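Local coordinates for protein fructose-bisphosphate aldolase (Plasmodium falciparum, PDB 4TR9) that is a class I fructose-bisphosphate aldolase, an enzyme built as a parallel alpha/beta TIM barrel and modelled here as a four-chain assembly, at residues Y144-F150 against N188-I193. Residues are numbered along the deposited sequence; the frame is centred on the assembly and turned at random.
Sequences YKAGARF and NRLVPI
Tyr144 is held between two arginine side chains, one from each segment. The guanidinium of Arg189 lies flat over one face of its ring, planes 18° apart, with CZ of Arg189 4.1 Å from the centroid of the Tyr144 ring, a cation-pi stack offset toward the CE2 side. The tyrosine ring reaches this position because CG stands anti to the backbone N (chi1 -175°), while the Arg189 chain bends at chi3 to lay its end across it. On the opposite face NH2 of Arg149 sits over the ring centre. It donates to Tyr144 O at 2.8 Å and to Ala148 O at 2.7 Å; both oxygens lie near the guanidinium plane, which fixes the group's orientation. Tyr144 O takes a second bond from Gly147 N, and Tyr144 OH is hydrogen-bonded to OE2 of Glu21, in helix 16-29.

Both segments run from a helix end into a barrel strand. Gly147 and Arg189, each with positive phi, close helices 136-146 and 168-187 with Schellman motifs, after which strands 150-157 and 191-198 start side by side in the parallel sheet of the TIM barrel; helix 168-187 makes the beta-alpha-beta crossover between them. Phe150 and Val191 form the first bridge, where Val191 N donates to Arg149 O at 3.2 Å in a nearly straight bond (177°). The backbone pairing continues from Val191 to Ala151, with Val191 O packed against Phe150 CB.

Apolar side chains line this pairing. CD2 of Leu190 meets the Tyr144 ring edge and rests against Ala148 O (3.4 Å). The CB atoms of Phe150 and Val191 touch on the inner side of the sheet, opposite Pro192, where helix 16-29 packs against both residues. CD1 of Ile193 meets CD1 and CE1 of Phe150, 3.6 Å from each.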
loop_
_atom_site.group_PDB
_atom_site.type_symbol
_atom_site.label_atom_id
_atom_site.label_comp_id
_atom_site.label_asym_id
_atom_site.label_seq_id
_atom_site.Cartn_x
_atom_site.Cartn_y
_atom_site.Cartn_z
ATOM N N TYR A 144 31.370 9.230 -10.152
ATOM C CA TYR A 144 32.106 7.976 -10.284
ATOM C C TYR A 144 33.450 8.196 -10.963
ATOM O O TYR A 144 34.474 7.677 -10.520
ATOM C CB TYR A 144 31.287 6.948 -11.069
ATOM C CG TYR A 144 31.932 5.580 -11.144
ATOM C CD1 TYR A 144 31.707 4.632 -10.155
ATOM C CD2 TYR A 144 32.764 5.238 -12.203
ATOM C CE1 TYR A 144 32.293 3.382 -10.217
ATOM C CE2 TYR A 144 33.356 3.991 -12.273
ATOM C CZ TYR A 144 33.116 3.067 -11.278
ATOM O OH TYR A 144 33.700 1.823 -11.341
ATOM N N LYS A 145 33.439 8.971 -12.044
ATOM C CA LYS A 145 34.653 9.246 -12.799
ATOM C C LYS A 145 35.583 10.149 -11.994
ATOM O O LYS A 145 36.789 10.194 -12.239
ATOM C CB LYS A 145 34.314 9.889 -14.146
ATOM C CG LYS A 145 35.357 9.650 -15.226
ATOM C CD LYS A 145 34.921 10.237 -16.560
ATOM C CE LYS A 145 34.974 11.755 -16.543
ATOM N NZ LYS A 145 36.364 12.258 -16.363
ATOM N N ALA A 146 35.012 10.863 -11.029
ATOM C CA ALA A 146 35.784 11.735 -10.155
ATOM C C ALA A 146 36.478 10.935 -9.057
ATOM O O ALA A 146 37.466 11.387 -8.478
ATOM C CB ALA A 146 34.891 12.804 -9.547
ATOM N N GLY A 147 35.953 9.748 -8.769
ATOM C CA GLY A 147 36.559 8.875 -7.780
ATOM C C GLY A 147 35.594 8.339 -6.741
ATOM O O GLY A 147 35.952 7.470 -5.947
ATOM N N ALA A 148 34.367 8.854 -6.741
ATOM C CA ALA A 148 33.364 8.422 -5.773
ATOM C C ALA A 148 32.902 6.997 -6.059
ATOM O O ALA A 148 32.747 6.605 -7.216
ATOM C CB ALA A 148 32.178 9.374 -5.776
ATOM N N ARG A 149 32.684 6.224 -5.000
ATOM C CA ARG A 149 32.254 4.839 -5.142
ATOM C C ARG A 149 30.999 4.548 -4.325
ATOM O O ARG A 149 30.423 3.462 -4.423
ATOM C CB ARG A 149 33.380 3.886 -4.738
ATOM C CG ARG A 149 34.530 3.839 -5.732
ATOM C CD ARG A 149 34.050 3.351 -7.089
ATOM N NE ARG A 149 35.113 3.356 -8.090
ATOM C CZ ARG A 149 35.353 4.367 -8.919
ATOM N NH1 ARG A 149 36.341 4.283 -9.800
ATOM N NH2 ARG A 149 34.609 5.463 -8.868
ATOM N N PHE A 150 30.579 5.515 -3.515
ATOM C CA PHE A 150 29.314 5.400 -2.798
ATOM C C PHE A 150 28.705 6.778 -2.552
ATOM O O PHE A 150 29.417 7.780 -2.494
ATOM C CB PHE A 150 29.500 4.635 -1.478
ATOM C CG PHE A 150 30.270 5.386 -0.424
ATOM C CD1 PHE A 150 29.608 6.123 0.545
ATOM C CD2 PHE A 150 31.654 5.324 -0.380
ATOM C CE1 PHE A 150 30.311 6.802 1.525
ATOM C CE2 PHE A 150 32.363 6.000 0.600
ATOM C CZ PHE A 150 31.689 6.739 1.553
ATOM N N ASN A 188 24.120 3.337 -11.578
ATOM C CA ASN A 188 25.325 4.027 -12.019
ATOM C C ASN A 188 26.547 3.682 -11.171
ATOM O O ASN A 188 27.418 4.524 -10.956
ATOM C CB ASN A 188 25.094 5.539 -12.013
ATOM C CG ASN A 188 24.005 5.965 -12.977
ATOM O OD1 ASN A 188 24.254 6.154 -14.167
ATOM N ND2 ASN A 188 22.786 6.117 -12.467
ATOM N N ARG A 189 26.592 2.443 -10.689
ATOM C CA ARG A 189 27.755 1.906 -9.984
ATOM C C ARG A 189 28.138 2.698 -8.732
ATOM O O ARG A 189 29.317 2.957 -8.490
ATOM C CB ARG A 189 28.955 1.836 -10.936
ATOM C CG ARG A 189 28.720 0.964 -12.160
ATOM C CD ARG A 189 29.863 1.081 -13.159
ATOM N NE ARG A 189 29.937 2.412 -13.754
ATOM C CZ ARG A 189 30.857 2.786 -14.637
ATOM N NH1 ARG A 189 30.846 4.019 -15.127
ATOM N NH2 ARG A 189 31.790 1.929 -15.031
ATOM N N LEU A 190 27.141 3.076 -7.938
ATOM C CA LEU A 190 27.389 3.750 -6.665
ATOM C C LEU A 190 26.591 3.102 -5.539
ATOM O O LEU A 190 25.390 2.871 -5.675
ATOM C CB LEU A 190 27.042 5.237 -6.756
ATOM C CG LEU A 190 27.947 6.135 -7.601
ATOM C CD1 LEU A 190 27.492 7.583 -7.505
ATOM C CD2 LEU A 190 29.400 6.000 -7.173
ATOM N N VAL A 191 27.263 2.811 -4.429
ATOM C CA VAL A 191 26.600 2.234 -3.265
ATOM C C VAL A 191 25.807 3.298 -2.515
ATOM O O VAL A 191 26.376 4.262 -2.007
ATOM C CB VAL A 191 27.609 1.578 -2.302
ATOM C CG1 VAL A 191 26.926 1.187 -1.001
ATOM C CG2 VAL A 191 28.256 0.369 -2.957
ATOM N N PRO A 192 24.481 3.128 -2.448
ATOM C CA PRO A 192 23.632 4.118 -1.785
ATOM C C PRO A 192 23.586 3.951 -0.269
ATOM O O PRO A 192 23.317 2.857 0.229
ATOM C CB PRO A 192 22.257 3.856 -2.399
ATOM C CG PRO A 192 22.270 2.400 -2.718
ATOM C CD PRO A 192 23.694 2.050 -3.073
ATOM N N ILE A 193 23.858 5.031 0.454
ATOM C CA ILE A 193 23.676 5.038 1.898
ATOM C C ILE A 193 22.306 5.620 2.227
ATOM O O ILE A 193 22.088 6.828 2.123
ATOM C CB ILE A 193 24.774 5.840 2.617
ATOM C CG1 ILE A 193 26.137 5.178 2.407
ATOM C CG2 ILE A 193 24.471 5.946 4.100
ATOM C CD1 ILE A 193 27.249 5.807 3.214
#